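Local coordinates for protein probable glucarate dehydratase (Mycobacterium smegmatis str. MC2 155, PDB 3VDG) that probably dehydrates glucarate or a related acid sugar, as an enolase-superfamily lyase with a metal site in its barrel domain, at residues Arg34-Ala39 / Ala412-Tyr417; Phe40-Leu45 / Pro54-Ala59; Tyr76-His81 / Ile422-Asp427; Ser346-Ser351 / Pro374-Asp379. All coordinates share one frame; numbering follows the deposited sequence.

Contact 1. Residues Arg34-Ala39 / Ala412-Tyr417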
loop_
_atom_site.group_PDB
_atom_site.type_symbol
_atom_site.label_atom_id
_atom_site.label_comp_id
_atom_site.label_asym_id
_atom_site.label_seq_id
_atom_site.Cartn_x
_atom_site.Cartn_y
_atom_site.Cartn_z
ATOM N N ARG A 34 -15.788 -0.179 23.748
ATOM C CA ARG A 34 -15.564 -0.796 25.052
ATOM C C ARG A 34 -14.197 -1.479 25.004
ATOM O O ARG A 34 -13.975 -2.350 24.167
ATOM C CB ARG A 34 -16.658 -1.835 25.310
ATOM C CG ARG A 34 -18.032 -1.194 25.496
ATOM C CD ARG A 34 -19.125 -2.238 25.476
ATOM N NE ARG A 34 -19.431 -2.682 24.121
ATOM C CZ ARG A 34 -19.938 -3.880 23.847
ATOM N NH1 ARG A 34 -20.182 -4.733 24.830
ATOM N NH2 ARG A 34 -20.202 -4.231 22.603
ATOM N N VAL A 35 -13.285 -1.051 25.873
ATOM C CA VAL A 35 -11.942 -1.632 25.973
ATOM C C VAL A 35 -11.856 -2.495 27.244
ATOM O O VAL A 35 -12.044 -1.987 28.346
ATOM C CB VAL A 35 -10.860 -0.529 26.045
ATOM C CG1 VAL A 35 -9.458 -1.148 26.089
ATOM C CG2 VAL A 35 -10.995 0.436 24.879
ATOM N N THR A 36 -11.586 -3.789 27.088
ATOM C CA THR A 36 -11.559 -4.725 28.213
ATOM C C THR A 36 -10.173 -5.359 28.348
ATOM O O THR A 36 -9.788 -6.195 27.525
ATOM C CB THR A 36 -12.577 -5.872 28.009
ATOM O OG1 THR A 36 -13.870 -5.317 27.749
ATOM C CG2 THR A 36 -12.667 -6.767 29.254
ATOM N N PRO A 37 -9.420 -4.978 29.392
ATOM C CA PRO A 37 -8.136 -5.674 29.584
ATOM C C PRO A 37 -8.357 -7.105 30.089
ATOM O O PRO A 37 -9.264 -7.346 30.882
ATOM C CB PRO A 37 -7.379 -4.778 30.596
ATOM C CG PRO A 37 -8.407 -3.885 31.211
ATOM C CD PRO A 37 -9.619 -3.841 30.314
ATOM N N VAL A 38 -7.580 -8.059 29.581
ATOM C CA VAL A 38 -7.689 -9.452 29.991
ATOM C C VAL A 38 -6.300 -9.993 30.328
ATOM O O VAL A 38 -5.289 -9.404 29.932
ATOM C CB VAL A 38 -8.301 -10.312 28.874
ATOM C CG1 VAL A 38 -9.719 -9.823 28.563
ATOM C CG2 VAL A 38 -7.412 -10.270 27.624
ATOM N N ALA A 39 -6.244 -11.106 31.055
ATOM C CA ALA A 39 -4.961 -11.766 31.348
ATOM C C ALA A 39 -5.162 -13.263 31.227
ATOM O O ALA A 39 -6.205 -13.799 31.609
ATOM C CB ALA A 39 -4.449 -11.380 32.740
ATOM N N ALA A 412 -14.416 -13.701 32.345
ATOM C CA ALA A 412 -13.513 -14.518 33.154
ATOM C C ALA A 412 -12.072 -14.047 33.027
ATOM O O ALA A 412 -11.359 -13.940 34.028
ATOM C CB ALA A 412 -13.622 -15.984 32.770
ATOM N N LEU A 413 -11.625 -13.760 31.803
ATOM C CA LEU A 413 -10.242 -13.282 31.638
ATOM C C LEU A 413 -10.067 -11.849 32.112
ATOM O O LEU A 413 -8.961 -11.437 32.457
ATOM C CB LEU A 413 -9.739 -13.450 30.196
ATOM C CG LEU A 413 -9.710 -14.880 29.657
ATOM C CD1 LEU A 413 -9.094 -14.863 28.262
ATOM C CD2 LEU A 413 -8.943 -15.832 30.562
ATOM N N HIS A 414 -11.144 -11.067 32.115
ATOM C CA HIS A 414 -11.052 -9.739 32.681
ATOM C C HIS A 414 -10.922 -9.834 34.187
ATOM O O HIS A 414 -10.170 -9.085 34.804
ATOM C CB HIS A 414 -12.254 -8.885 32.306
ATOM C CG HIS A 414 -12.247 -7.522 32.961
ATOM N ND1 HIS A 414 -11.265 -6.619 32.750
ATOM C CD2 HIS A 414 -13.143 -6.927 33.849
ATOM C CE1 HIS A 414 -11.520 -5.501 33.454
ATOM N NE2 HIS A 414 -12.672 -5.693 34.132
ATOM N N GLU A 415 -11.657 -10.769 34.784
ATOM C CA GLU A 415 -11.611 -10.961 36.239
ATOM C C GLU A 415 -10.201 -11.446 36.624
ATOM O O GLU A 415 -9.622 -10.994 37.602
ATOM C CB GLU A 415 -12.697 -11.960 36.676
ATOM C CG GLU A 415 -12.622 -12.418 38.132
ATOM C CD GLU A 415 -12.838 -11.306 39.157
ATOM O OE1 GLU A 415 -13.411 -10.248 38.813
ATOM O OE2 GLU A 415 -12.437 -11.497 40.329
ATOM N N GLN A 416 -9.653 -12.354 35.825
ATOM C CA GLN A 416 -8.264 -12.801 35.980
ATOM C C GLN A 416 -7.260 -11.638 35.937
ATOM O O GLN A 416 -6.366 -11.539 36.779
ATOM C CB GLN A 416 -7.965 -13.883 34.943
ATOM C CG GLN A 416 -6.670 -14.640 35.162
ATOM C CD GLN A 416 -6.701 -16.012 34.527
ATOM O OE1 GLN A 416 -6.817 -17.018 35.219
ATOM N NE2 GLN A 416 -6.603 -16.062 33.206
ATOM N N TYR A 417 -7.424 -10.727 34.986
ATOM C CA TYR A 417 -6.604 -9.521 34.957
ATOM C C TYR A 417 -6.705 -8.687 36.233
ATOM O O TYR A 417 -5.692 -8.227 36.756
ATOM C CB TYR A 417 -6.962 -8.669 33.739
ATOM C CG TYR A 417 -6.461 -7.246 33.758
ATOM C CD1 TYR A 417 -5.217 -6.912 33.221
ATOM C CD2 TYR A 417 -7.246 -6.222 34.289
ATOM C CE1 TYR A 417 -4.771 -5.601 33.227
ATOM C CE2 TYR A 417 -6.807 -4.919 34.304
ATOM C CZ TYR A 417 -5.573 -4.612 33.762
ATOM O OH TYR A 417 -5.144 -3.313 33.769
#

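Contact 2. Residues Phe40-Leu45 / Pro54-Ala59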
loop_
_atom_site.group_PDB
_atom_site.type_symbol
_atom_site.label_atom_id
_atom_site.label_comp_id
_atom_site.label_asym_id
_atom_site.label_seq_id
_atom_site.Cartn_x
_atom_site.Cartn_y
_atom_site.Cartn_z
ATOM N N PHE A 40 -4.177 -13.941 30.656
ATOM C CA PHE A 40 -4.241 -15.377 30.490
ATOM C C PHE A 40 -2.892 -15.996 30.862
ATOM O O PHE A 40 -1.858 -15.364 30.707
ATOM C CB PHE A 40 -4.635 -15.742 29.047
ATOM C CG PHE A 40 -3.795 -15.069 27.988
ATOM C CD1 PHE A 40 -4.096 -13.792 27.551
ATOM C CD2 PHE A 40 -2.727 -15.733 27.399
ATOM C CE1 PHE A 40 -3.335 -13.176 26.573
ATOM C CE2 PHE A 40 -1.960 -15.116 26.414
ATOM C CZ PHE A 40 -2.268 -13.835 26.004
ATOM N N ALA A 41 -2.930 -17.225 31.364
ATOM C CA ALA A 41 -1.741 -17.939 31.834
ATOM C C ALA A 41 -0.686 -18.112 30.761
ATOM O O ALA A 41 -0.986 -18.433 29.596
ATOM C CB ALA A 41 -2.115 -19.300 32.411
ATOM N N ASP A 42 0.560 -17.926 31.184
ATOM C CA ASP A 42 1.725 -18.009 30.288
ATOM C C ASP A 42 2.808 -18.740 31.078
ATOM O O ASP A 42 2.996 -18.450 32.266
ATOM C CB ASP A 42 2.217 -16.590 29.985
ATOM C CG ASP A 42 3.067 -16.502 28.702
ATOM O OD1 ASP A 42 3.033 -17.441 27.869
ATOM O OD2 ASP A 42 3.747 -15.465 28.519
ATOM N N PRO A 43 3.514 -19.684 30.443
ATOM C CA PRO A 43 4.587 -20.400 31.133
ATOM C C PRO A 43 5.850 -19.539 31.292
ATOM O O PRO A 43 5.946 -18.470 30.690
ATOM C CB PRO A 43 4.896 -21.576 30.187
ATOM C CG PRO A 43 3.797 -21.583 29.162
ATOM C CD PRO A 43 3.333 -20.167 29.065
ATOM N N PRO A 44 6.819 -20.009 32.099
ATOM C CA PRO A 44 8.023 -19.214 32.343
ATOM C C PRO A 44 8.992 -19.294 31.174
ATOM O O PRO A 44 10.074 -19.865 31.307
ATOM C CB PRO A 44 8.623 -19.875 33.587
ATOM C CG PRO A 44 8.230 -21.315 33.460
ATOM C CD PRO A 44 6.851 -21.306 32.815
ATOM N N LEU A 45 8.603 -18.713 30.036
ATOM C CA LEU A 45 9.407 -18.720 28.812
ATOM C C LEU A 45 10.554 -17.718 28.938
ATOM O O LEU A 45 10.358 -16.575 29.341
ATOM C CB LEU A 45 8.523 -18.343 27.607
ATOM C CG LEU A 45 7.281 -19.211 27.346
ATOM C CD1 LEU A 45 6.526 -18.719 26.107
ATOM C CD2 LEU A 45 7.687 -20.672 27.167
ATOM N N PRO A 54 3.690 -14.823 34.814
ATOM C CA PRO A 54 2.711 -15.930 34.816
ATOM C C PRO A 54 1.389 -15.623 34.090
ATOM O O PRO A 54 0.623 -16.542 33.791
ATOM C CB PRO A 54 2.442 -16.187 36.308
ATOM C CG PRO A 54 3.057 -15.047 37.045
ATOM C CD PRO A 54 4.113 -14.442 36.169
ATOM N N TYR A 55 1.104 -14.346 33.865
ATOM C CA TYR A 55 0.008 -13.956 32.970
ATOM C C TYR A 55 0.488 -12.944 31.942
ATOM O O TYR A 55 1.253 -12.018 32.257
ATOM C CB TYR A 55 -1.160 -13.363 33.749
ATOM C CG TYR A 55 -1.691 -14.332 34.752
ATOM C CD1 TYR A 55 -2.691 -15.230 34.405
ATOM C CD2 TYR A 55 -1.146 -14.402 36.032
ATOM C CE1 TYR A 55 -3.173 -16.152 35.319
ATOM C CE2 TYR A 55 -1.618 -15.323 36.955
ATOM C CZ TYR A 55 -2.622 -16.198 36.587
ATOM O OH TYR A 55 -3.099 -17.113 37.484
ATOM N N ALA A 56 0.018 -13.131 30.715
ATOM C CA ALA A 56 0.228 -12.179 29.635
ATOM C C ALA A 56 -1.023 -11.288 29.586
ATOM O O ALA A 56 -2.127 -11.771 29.862
ATOM C CB ALA A 56 0.390 -12.934 28.324
ATOM N N LEU A 57 -0.854 -10.013 29.234
ATOM C CA LEU A 57 -1.978 -9.051 29.196
ATOM C C LEU A 57 -2.355 -8.655 27.766
ATOM O O LEU A 57 -1.476 -8.458 26.935
ATOM C CB LEU A 57 -1.588 -7.763 29.928
ATOM C CG LEU A 57 -1.020 -7.854 31.343
ATOM C CD1 LEU A 57 -0.681 -6.447 31.836
ATOM C CD2 LEU A 57 -1.970 -8.570 32.276
ATOM N N ARG A 58 -3.650 -8.533 27.478
ATOM C CA ARG A 58 -4.118 -7.962 26.196
ATOM C C ARG A 58 -5.329 -7.082 26.491
ATOM O O ARG A 58 -5.917 -7.174 27.583
ATOM C CB ARG A 58 -4.497 -9.054 25.192
ATOM C CG ARG A 58 -3.382 -10.055 24.912
ATOM C CD ARG A 58 -2.263 -9.455 24.080
ATOM N NE ARG A 58 -2.623 -9.387 22.660
ATOM C CZ ARG A 58 -1.830 -8.889 21.732
ATOM N NH1 ARG A 58 -0.623 -8.411 22.069
ATOM N NH2 ARG A 58 -2.239 -8.869 20.471
ATOM N N ALA A 59 -5.659 -6.191 25.560
ATOM C CA ALA A 59 -6.870 -5.374 25.664
ATOM C C ALA A 59 -7.754 -5.738 24.480
ATOM O O ALA A 59 -7.296 -5.787 23.339
ATOM C CB ALA A 59 -6.536 -3.884 25.658
#

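Contact 3. Residues Tyr76-His81 / Ile422-Asp427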
loop_
_atom_site.group_PDB
_atom_site.type_symbol
_atom_site.label_atom_id
_atom_site.label_comp_id
_atom_site.label_asym_id
_atom_site.label_seq_id
_atom_site.Cartn_x
_atom_site.Cartn_y
_atom_site.Cartn_z
ATOM N N TYR A 76 -2.104 -4.551 23.057
ATOM C CA TYR A 76 -1.438 -4.654 24.370
ATOM C C TYR A 76 -2.308 -4.060 25.477
ATOM O O TYR A 76 -3.298 -3.389 25.196
ATOM C CB TYR A 76 -0.079 -3.913 24.318
ATOM C CG TYR A 76 0.650 -4.139 23.000
ATOM C CD1 TYR A 76 1.246 -5.374 22.722
ATOM C CD2 TYR A 76 0.700 -3.137 22.022
ATOM C CE1 TYR A 76 1.896 -5.611 21.497
ATOM C CE2 TYR A 76 1.333 -3.359 20.792
ATOM C CZ TYR A 76 1.930 -4.593 20.538
ATOM O OH TYR A 76 2.561 -4.831 19.336
ATOM N N ALA A 77 -1.919 -4.263 26.735
ATOM C CA ALA A 77 -2.704 -3.732 27.858
ATOM C C ALA A 77 -1.901 -3.005 28.927
ATOM O O ALA A 77 -2.383 -2.844 30.049
ATOM C CB ALA A 77 -3.527 -4.834 28.504
ATOM N N ASP A 78 -0.696 -2.555 28.603
ATOM C CA ASP A 78 0.036 -1.720 29.566
ATOM C C ASP A 78 -0.799 -0.507 29.988
ATOM O O ASP A 78 -1.601 -0.005 29.216
ATOM C CB ASP A 78 1.378 -1.255 28.995
ATOM C CG ASP A 78 2.413 -2.387 28.900
ATOM O OD1 ASP A 78 2.062 -3.584 29.064
ATOM O OD2 ASP A 78 3.598 -2.070 28.650
ATOM N N THR A 79 -0.586 -0.027 31.213
ATOM C CA THR A 79 -1.302 1.138 31.752
ATOM C C THR A 79 -1.422 2.339 30.805
ATOM O O THR A 79 -2.519 2.838 30.533
ATOM C CB THR A 79 -0.625 1.612 33.057
ATOM O OG1 THR A 79 -0.659 0.537 34.004
ATOM C CG2 THR A 79 -1.339 2.827 33.635
ATOM N N VAL A 80 -0.291 2.820 30.321
ATOM C CA VAL A 80 -0.291 4.022 29.484
ATOM C C VAL A 80 -1.007 3.752 28.144
ATOM O O VAL A 80 -1.669 4.628 27.596
ATOM C CB VAL A 80 1.148 4.529 29.266
ATOM C CG1 VAL A 80 2.010 3.431 28.654
ATOM C CG2 VAL A 80 1.161 5.764 28.379
ATOM N N HIS A 81 -0.891 2.531 27.624
ATOM C CA HIS A 81 -1.593 2.164 26.390
ATOM C C HIS A 81 -3.095 2.175 26.586
ATOM O O HIS A 81 -3.829 2.645 25.731
ATOM C CB HIS A 81 -1.119 0.786 25.893
ATOM C CG HIS A 81 -1.512 0.470 24.457
ATOM N ND1 HIS A 81 -1.152 1.245 23.418
ATOM C CD2 HIS A 81 -2.211 -0.618 23.913
ATOM C CE1 HIS A 81 -1.616 0.701 22.260
ATOM N NE2 HIS A 81 -2.270 -0.435 22.570
ATOM N N ILE A 422 -1.032 -7.860 37.756
ATOM C CA ILE A 422 -0.079 -7.369 36.743
ATOM C C ILE A 422 -0.707 -6.265 35.887
ATOM O O ILE A 422 -1.820 -6.428 35.385
ATOM C CB ILE A 422 0.424 -8.516 35.843
ATOM C CG1 ILE A 422 1.191 -9.539 36.671
ATOM C CG2 ILE A 422 1.343 -7.982 34.749
ATOM C CD1 ILE A 422 1.349 -10.870 35.975
ATOM N N ARG A 423 0.002 -5.145 35.725
ATOM C CA ARG A 423 -0.528 -3.986 35.001
ATOM C C ARG A 423 0.315 -3.588 33.777
ATOM O O ARG A 423 -0.126 -2.801 32.944
ATOM C CB ARG A 423 -0.689 -2.780 35.949
ATOM C CG ARG A 423 -1.726 -2.990 37.047
ATOM C CD ARG A 423 -3.069 -3.372 36.424
ATOM N NE ARG A 423 -4.121 -3.682 37.389
ATOM C CZ ARG A 423 -4.551 -4.910 37.653
ATOM N NH1 ARG A 423 -4.014 -5.951 37.025
ATOM N NH2 ARG A 423 -5.534 -5.100 38.530
ATOM N N ASP A 424 1.537 -4.102 33.692
ATOM C CA ASP A 424 2.426 -3.844 32.547
ATOM C C ASP A 424 3.225 -5.109 32.224
ATOM O O ASP A 424 3.603 -5.847 33.132
ATOM C CB ASP A 424 3.409 -2.713 32.868
ATOM C CG ASP A 424 2.714 -1.380 33.073
ATOM O OD1 ASP A 424 2.368 -0.709 32.072
ATOM O OD2 ASP A 424 2.524 -0.996 34.243
ATOM N N ARG A 425 3.473 -5.382 30.945
ATOM C CA ARG A 425 4.397 -6.455 30.625
ATOM C C ARG A 425 5.800 -6.055 31.104
ATOM O O ARG A 425 6.272 -4.967 30.804
ATOM C CB ARG A 425 4.433 -6.749 29.131
ATOM C CG ARG A 425 5.399 -7.878 28.841
ATOM C CD ARG A 425 5.545 -8.198 27.364
ATOM N NE ARG A 425 6.631 -9.168 27.186
ATOM C CZ ARG A 425 7.040 -9.624 26.011
ATOM N NH1 ARG A 425 6.445 -9.215 24.889
ATOM N NH2 ARG A 425 8.040 -10.492 25.969
ATOM N N ASP A 426 6.472 -6.930 31.842
ATOM C CA ASP A 426 7.766 -6.567 32.409
ATOM C C ASP A 426 8.633 -7.813 32.655
ATOM O O ASP A 426 8.779 -8.244 33.796
ATOM C CB ASP A 426 7.544 -5.814 33.731
ATOM C CG ASP A 426 8.799 -5.110 34.227
ATOM O OD1 ASP A 426 9.840 -5.178 33.547
ATOM O OD2 ASP A 426 8.748 -4.477 35.296
ATOM N N ASP A 427 9.197 -8.378 31.589
ATOM C CA ASP A 427 9.968 -9.616 31.668
ATOM C C ASP A 427 11.201 -9.418 32.573
ATOM O O ASP A 427 11.585 -10.307 33.338
ATOM C CB ASP A 427 10.490 -10.033 30.275
ATOM C CG ASP A 427 9.372 -10.257 29.240
ATOM O OD1 ASP A 427 8.173 -10.055 29.536
ATOM O OD2 ASP A 427 9.709 -10.624 28.096
HETATM O O HOH W 1 -2.884 -2.490 32.644
HETATM O O HOH W 2 5.735 -3.398 28.550
HETATM O O HOH W 3 4.662 0.227 29.877
HETATM O O HOH W 4 2.368 1.615 31.191
#

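Contact 4. Residues Ser346-Ser351 / Pro374-Asp379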
loop_
_atom_site.group_PDB
_atom_site.type_symbol
_atom_site.label_atom_id
_atom_site.label_comp_id
_atom_site.label_asym_id
_atom_site.label_seq_id
_atom_site.Cartn_x
_atom_site.Cartn_y
_atom_site.Cartn_z
ATOM N N SER A 346 2.594 -12.772 22.622
ATOM C CA SER A 346 1.496 -13.502 23.255
ATOM C C SER A 346 0.164 -12.853 22.858
ATOM O O SER A 346 -0.006 -11.664 23.062
ATOM C CB SER A 346 1.655 -13.437 24.772
ATOM O OG SER A 346 2.947 -13.885 25.145
ATOM N N HIS A 347 -0.777 -13.636 22.318
ATOM C CA HIS A 347 -2.008 -13.075 21.744
ATOM C C HIS A 347 -3.134 -14.088 21.768
ATOM O O HIS A 347 -2.913 -15.281 21.964
ATOM C CB HIS A 347 -1.749 -12.636 20.301
ATOM C CG HIS A 347 -1.565 -13.795 19.341
ATOM N ND1 HIS A 347 -2.608 -14.472 18.803
ATOM C CD2 HIS A 347 -0.407 -14.404 18.848
ATOM C CE1 HIS A 347 -2.137 -15.460 18.007
ATOM N NE2 HIS A 347 -0.792 -15.416 18.037
ATOM N N LEU A 348 -4.347 -13.615 21.542
ATOM C CA LEU A 348 -5.544 -14.465 21.592
ATOM C C LEU A 348 -6.200 -14.533 20.212
ATOM O O LEU A 348 -5.562 -14.232 19.209
ATOM C CB LEU A 348 -6.503 -13.926 22.651
ATOM C CG LEU A 348 -5.900 -13.970 24.062
ATOM C CD1 LEU A 348 -6.838 -13.411 25.137
ATOM C CD2 LEU A 348 -5.461 -15.396 24.401
ATOM N N GLY A 349 -7.464 -14.927 20.156
ATOM C CA GLY A 349 -8.098 -15.286 18.881
ATOM C C GLY A 349 -8.501 -14.158 17.930
ATOM O O GLY A 349 -8.638 -14.373 16.715
ATOM N N ILE A 350 -8.710 -12.968 18.472
ATOM C CA ILE A 350 -8.991 -11.798 17.638
ATOM C C ILE A 350 -7.744 -11.454 16.821
ATOM O O ILE A 350 -7.799 -11.322 15.581
ATOM C CB ILE A 350 -9.424 -10.601 18.507
ATOM C CG1 ILE A 350 -10.737 -10.921 19.243
ATOM C CG2 ILE A 350 -9.532 -9.344 17.639
ATOM C CD1 ILE A 350 -11.078 -9.950 20.367
ATOM N N SER A 351 -6.608 -11.314 17.508
ATOM C CA SER A 351 -5.336 -11.126 16.805
ATOM C C SER A 351 -5.090 -12.259 15.818
ATOM O O SER A 351 -4.616 -12.037 14.700
ATOM C CB SER A 351 -4.164 -11.047 17.800
ATOM O OG SER A 351 -4.148 -9.786 18.464
ATOM N N PRO A 374 0.578 -22.003 20.804
ATOM C CA PRO A 374 0.695 -23.216 21.629
ATOM C C PRO A 374 0.911 -22.925 23.112
ATOM O O PRO A 374 0.639 -23.776 23.954
ATOM C CB PRO A 374 1.930 -23.918 21.054
ATOM C CG PRO A 374 2.041 -23.398 19.652
ATOM C CD PRO A 374 1.581 -21.973 19.729
ATOM N N TRP A 375 1.385 -21.726 23.430
ATOM C CA TRP A 375 1.725 -21.394 24.802
ATOM C C TRP A 375 0.567 -20.928 25.615
ATOM O O TRP A 375 0.702 -20.750 26.822
ATOM C CB TRP A 375 2.834 -20.345 24.835
ATOM C CG TRP A 375 4.092 -20.879 24.190
ATOM C CD1 TRP A 375 4.705 -20.438 23.026
ATOM C CD2 TRP A 375 4.927 -21.991 24.670
ATOM N NE1 TRP A 375 5.834 -21.188 22.752
ATOM C CE2 TRP A 375 6.025 -22.127 23.718
ATOM C CE3 TRP A 375 4.870 -22.857 25.762
ATOM C CZ2 TRP A 375 7.007 -23.096 23.863
ATOM C CZ3 TRP A 375 5.872 -23.817 25.904
ATOM C CH2 TRP A 375 6.913 -23.935 24.976
ATOM N N ARG A 376 -0.582 -20.693 24.993
ATOM C CA ARG A 376 -1.756 -20.311 25.795
ATOM C C ARG A 376 -2.817 -21.399 25.708
ATOM O O ARG A 376 -2.685 -22.319 24.887
ATOM C CB ARG A 376 -2.282 -18.891 25.478
ATOM C CG ARG A 376 -2.461 -18.528 23.992
ATOM C CD ARG A 376 -3.810 -18.949 23.430
ATOM N NE ARG A 376 -3.772 -20.313 22.905
ATOM C CZ ARG A 376 -4.820 -21.121 22.873
ATOM N NH1 ARG A 376 -6.000 -20.707 23.324
ATOM N NH2 ARG A 376 -4.690 -22.343 22.387
ATOM N N HIS A 377 -3.827 -21.341 26.579
ATOM C CA HIS A 377 -4.921 -22.328 26.535
ATOM C C HIS A 377 -6.238 -21.684 26.896
ATOM O O HIS A 377 -7.188 -22.370 27.261
ATOM C CB HIS A 377 -4.637 -23.498 27.469
ATOM C CG HIS A 377 -4.454 -23.083 28.905
ATOM N ND1 HIS A 377 -3.242 -22.807 29.431
ATOM C CD2 HIS A 377 -5.386 -22.852 29.919
ATOM C CE1 HIS A 377 -3.387 -22.426 30.718
ATOM N NE2 HIS A 377 -4.699 -22.459 31.016
ATOM N N GLU A 378 -6.290 -20.355 26.821
ATOM C CA GLU A 378 -7.503 -19.570 27.088
ATOM C C GLU A 378 -7.778 -18.668 25.879
ATOM O O GLU A 378 -6.890 -18.444 25.051
ATOM C CB GLU A 378 -7.335 -18.721 28.358
ATOM C CG GLU A 378 -7.204 -19.564 29.642
ATOM C CD GLU A 378 -6.457 -18.865 30.779
ATOM O OE1 GLU A 378 -5.238 -18.601 30.641
ATOM O OE2 GLU A 378 -7.084 -18.594 31.830
ATOM N N ASP A 379 -9.005 -18.168 25.762
ATOM C CA ASP A 379 -9.350 -17.289 24.641
ATOM C C ASP A 379 -10.602 -16.493 24.971
ATOM O O ASP A 379 -11.323 -16.817 25.937
ATOM C CB ASP A 379 -9.533 -18.090 23.343
ATOM C CG ASP A 379 -9.321 -17.231 22.080
ATOM O OD1 ASP A 379 -9.238 -15.989 22.176
ATOM O OD2 ASP A 379 -9.245 -17.797 20.985
#

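Contact 1. Residues Arg34-Ala39 / Ala412-Tyr417
Three hydrogen bonds join P37 and A39 on strand 34-39 to helix 412-417, whose axis passes 5.4 Å from that of the strand at 77°: helix 407-420 packs across strand 30-41, an outermost strand of the three-stranded antiparallel sheet. H414 ND1 donates a hydrogen bond to P37 O at 2.8 Å, with the acceptor in the imidazole plane and the donor in the carbonyl plane. Q416, on an extended chain, reaches A39 O through NE2 at 2.8 Å in a nearly straight bond (173°); NE2 also bonds E378 OE2, so two acceptors fix the amide. The third is backbone to backbone, A39 N to L413 O; that oxygen also takes Y417 N, the two donors approaching from opposite faces of its carbonyl plane.

With its CG anti to the backbone N (chi1 165°), Y417 presents a ring face to P37, whose CB stands above the ring centre, 3.6 Å from the centroid, a CH-pi contact. A39 CB packs on Y417 CA at 3.6 Å. Separately, V38 CB meets L413 CB at 3.7 Å.

The in-plane geometry is consistent with a hydrogen on H414 ND1. Two strand carbonyls, P37 O and A39 O, thus have side-chain donors from the helix.

Contact 2. Residues Phe40-Leu45 / Pro54-Ala59
F40 and A56 form an antiparallel hydrogen-bonded pair, with F40 N to A56 O at 3.1 Å and A56 N to F40 O at 2.9 Å. They join neighbouring strands 30-41 and 55-65 of the three-stranded antiparallel sheet, consistent with the N-terminal capping domain of the enolase superfamily. The next pair, A41 with Y55, is non-hydrogen-bonded, its CA atoms 4.5 Å apart. Beyond it D42 N donates to P54 O at 3.0 Å, from well above the carbonyl plane, as strand 30-41 gives way to loop.

The F40 side chain can be followed outward. CB sets CG between the backbone N and the carbonyl carbon (chi1 51°), which turns the ring back over the neighbouring strand. CG and CD1 run near A56 O, CD1 at 3.6 Å. CE1 comes nearest to R58, whose CG lies at the ring edge, in its plane, at 3.5 Å. CE2 and CZ lie against A56 CB, which sits over one face but displaced toward the rim, 3.6 Å from CZ. L348, R376 and E378 touch F40 from the adjoining loops.

Only the aliphatic part of R58 takes part here, for its bent chain carries the guanidinium away to a salt bridge with E74 and a hydrogen bond to S351. D42 likewise directs OD2 to H52. The interstrand contact itself is therefore backbone bonding and apolar packing, while the charged ends of R58 and D42 bond outside this strand pair.

Contact 3. Residues Tyr76-His81 / Ile422-Asp427
The backbones come closest at D78 and D424, whose CA atoms are 4.4 Å apart, where the start of helix 79-92 meets the loop 422-427. D78 and D424 then each send a carboxylate to a backbone NH of the other segment. D78, with CG beside its backbone N (chi1 -72°), accepts R425 N at OD1 over 3.0 Å in a straight bond (169°). In return D424 OD1 takes T79 N at 3.2 Å. Both donors stand above the carboxylate plane they bind. T79 N also has a weak bond to R423 O.

The two carboxylates lie across one another, their planes 79° apart, with D78 OD2 and D424 OD1 3.9 Å from each other. That proximity of like charge is probably eased by waters donating to both oxygens and by G121 N, which bonds D78 OD2.

R425 extends away to a salt bridge with D427, NH2 to OD2 at 2.7 Å and NE to OD1. The nearest atoms of R425 and a bound acetate, probably from the crystallisation liquor, are about 3 Å apart. D78 occupies the N-cap position, but the side chain bonding T79 N is that of D424, so a loop from far along the chain supplies a carboxylate to this helix N-terminus.

Contact 4. Residues Ser346-Ser351 / Pro374-Asp379
L348 and D379 meet at the start of helix 349-360, L348 CB 3.5 Å from D379 OD1. The aspartate is swung by CG anti to its backbone N (chi1 -156°), which points OD1 at the helix: it accepts G349 N at 2.9 Å from the syn side, 30° out of the carboxylate plane. G349 faces the carboxylate with no side chain, and D379 OD2 comes within 3.5 Å of its CA.

The L348 and R376 side chains are set at a slant, L348 CD2 meeting R376 CD at 4.0 Å and, nearer, E378 O at 3.4 Å. R376 is bent at chi2 and chi3, curling its guanidinium back so that NH1 donates to E378 O at 3.0 Å; its NE bonds W373 O. F40 of strand 30-41 touches both L348 and R376.

L348 holds the N-cap position, yet the bond to G349 N comes from D379, while E74 accepts L348 N and S351 N. This carboxylate-bound helix start follows strand 339-342, the last parallel strand of the enolase-superfamily barrel domain.

In the fold
Contacts 1 and 2 share strand 30-41: contact 2 pairs it with strand 55-65, while contact 1 lays helix 407-420 across it. Contact 2 rests on backbone bonds and apolar packing, whereas contact 1 adds two side-chain donors to strand carbonyls. Contacts 3 and 4, about 17 Å apart between centres and not touching, instead place an aspartate carboxylate at a helix start, with ordered waters bridging in contact 3. All four are partly buried; contact 4 lies nearest the chain centre (11 Å) and contact 1 farthest (19 Å). Polar links join them: E378 of contact 4 accepts from A41 and Q416, R58 reaches S351, and R423 bonds Y417 O. The three-stranded sheet is thereby tied to segments of the C-terminal part.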